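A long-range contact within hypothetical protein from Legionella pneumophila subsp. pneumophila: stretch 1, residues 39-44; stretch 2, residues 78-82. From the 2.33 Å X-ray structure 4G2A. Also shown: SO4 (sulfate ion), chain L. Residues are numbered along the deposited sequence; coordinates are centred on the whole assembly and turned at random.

Stretch 1 (39-44) QMNGSW
Stretch 2, residues 78-82: ALPAG

Backbone atoms and two waters do most of the joining between these two stretches, which bury 225 Å², both sides summed. Gln39 stays out of reach. Met40, a selenomethionine at phi/psi 58/45, turns the chain, its CA 6.9 Å from Ala78 CA; its m, m, m side chain leads away from stretch 2, and its carbonyl takes part in a water bridge: water 1 donates to Met40 O (2.7 Å) and accepts from Leu79 N (3.1 Å).

Asn41 (-111/31), its CA 4.8 Å from Pro80 CA, has more area covered by stretch 2 (49 Å²) than any other residue of stretch 1. Its CA approaches Leu79 O (Leu79 at -96/137) at 3.4 Å in a CA-H...O contact with 152° at the hydrogen, while Ala81 N (Ala81 at -66/134) donates a weak hydrogen bond to Asn41 O (3.1 Å, 128°). With chi1 64° (p) and chi2 -6°, Asn41 ND2 rests 3.6 Å from Ala81 CB; the methyl packs beside the amide.

Gly42 (-69/156) is buried; its O lies 3.6 Å from Pro80 CA and 2.5 Å from water 2, whose geometry allows donation to Gly42 O or, weakly, to Leu79 O (3.1 Å). Ser43 (-145/159, chi1 49°, p) begins the strand; its CA-to-CB bond points toward stretch 2, packing its CB 3.6 Å from Pro80 CB. The proline ring offers nonpolar carbon here, and its restricted phi fits the extended backbone (-71/156). Trp44 (-121/132, chi1 m, chi2 103°) continues the strand without touching stretch 2.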

# COMPACT_ATOMS: atom_id res chain seq x y z
N GLN A 39 -10.80 9.62 -7.53
CA GLN A 39 -9.80 10.43 -8.25
C GLN A 39 -8.40 9.76 -8.26
O GLN A 39 -7.50 10.25 -8.95
CB GLN A 39 -9.65 11.83 -7.60
CG GLN A 39 -10.94 12.59 -7.37
CD GLN A 39 -11.39 12.50 -5.94
OE1 GLN A 39 -10.67 12.88 -5.01
NE2 GLN A 39 -12.61 12.05 -5.74
N MSE A 40 -8.22 8.69 -7.45
CA MSE A 40 -6.99 7.89 -7.32
C MSE A 40 -5.82 8.77 -6.89
O MSE A 40 -4.71 8.67 -7.42
CB MSE A 40 -6.66 7.11 -8.61
CG MSE A 40 -7.81 6.26 -9.15
SE MSE A 40 -8.78 5.18 -7.83
CE MSE A 40 -7.33 4.16 -7.05
N ASN A 41 -6.08 9.63 -5.90
CA ASN A 41 -5.09 10.54 -5.36
C ASN A 41 -4.72 10.12 -3.92
O ASN A 41 -4.33 10.94 -3.08
CB ASN A 41 -5.58 12.01 -5.47
CG ASN A 41 -6.81 12.34 -4.66
OD1 ASN A 41 -7.44 11.48 -4.05
ND2 ASN A 41 -7.16 13.61 -4.63
N GLY A 42 -4.80 8.82 -3.67
CA GLY A 42 -4.43 8.23 -2.40
C GLY A 42 -2.94 8.28 -2.15
O GLY A 42 -2.12 8.38 -3.09
N SER A 43 -2.57 8.22 -0.88
CA SER A 43 -1.18 8.26 -0.47
C SER A 43 -0.95 7.39 0.76
O SER A 43 -1.89 7.03 1.46
CB SER A 43 -0.75 9.70 -0.17
OG SER A 43 -1.66 10.37 0.69
N TRP A 44 0.32 7.01 0.96
CA TRP A 44 0.82 6.30 2.12
C TRP A 44 1.91 7.15 2.76
O TRP A 44 2.79 7.66 2.06
CB TRP A 44 1.36 4.91 1.74
CG TRP A 44 0.30 3.96 1.28
CD1 TRP A 44 0.05 3.59 -0.01
CD2 TRP A 44 -0.63 3.24 2.09
NE1 TRP A 44 -1.00 2.71 -0.05
CE2 TRP A 44 -1.43 2.46 1.23
CE3 TRP A 44 -0.84 3.14 3.48
CZ2 TRP A 44 -2.42 1.59 1.70
CZ3 TRP A 44 -1.86 2.31 3.95
CH2 TRP A 44 -2.62 1.53 3.07
N ALA A 78 0.66 6.56 -9.96
CA ALA A 78 -0.31 6.80 -8.89
C ALA A 78 0.28 7.94 -8.02
O ALA A 78 1.26 7.76 -7.30
CB ALA A 78 -0.55 5.52 -8.08
N LEU A 79 -0.28 9.12 -8.18
CA LEU A 79 0.18 10.34 -7.51
C LEU A 79 -0.57 10.68 -6.24
O LEU A 79 -1.80 10.66 -6.26
CB LEU A 79 -0.02 11.51 -8.48
CG LEU A 79 1.13 11.93 -9.38
CD1 LEU A 79 0.69 13.11 -10.24
CD2 LEU A 79 2.35 12.37 -8.57
N PRO A 80 0.13 11.09 -5.15
CA PRO A 80 -0.60 11.56 -3.95
C PRO A 80 -1.24 12.91 -4.21
O PRO A 80 -0.77 13.64 -5.10
CB PRO A 80 0.50 11.70 -2.89
CG PRO A 80 1.71 11.10 -3.48
CD PRO A 80 1.58 11.19 -4.96
N ALA A 81 -2.31 13.27 -3.46
CA ALA A 81 -2.91 14.60 -3.67
C ALA A 81 -1.90 15.70 -3.25
O ALA A 81 -1.21 15.57 -2.23
CB ALA A 81 -4.22 14.73 -2.90
N GLY A 82 -1.77 16.71 -4.10
CA GLY A 82 -0.86 17.83 -3.91
C GLY A 82 0.55 17.61 -4.44
O GLY A 82 1.40 18.47 -4.23
S SO4 L . -4.78 17.71 -5.44
O1 SO4 L . -5.04 18.94 -6.18
O2 SO4 L . -5.94 16.82 -5.49
O3 SO4 L . -3.62 17.03 -6.03
O4 SO4 L . -4.52 18.06 -4.05
O HOH W 1 -3.07 9.25 -9.52
O HOH W 2 -2.17 7.67 -5.53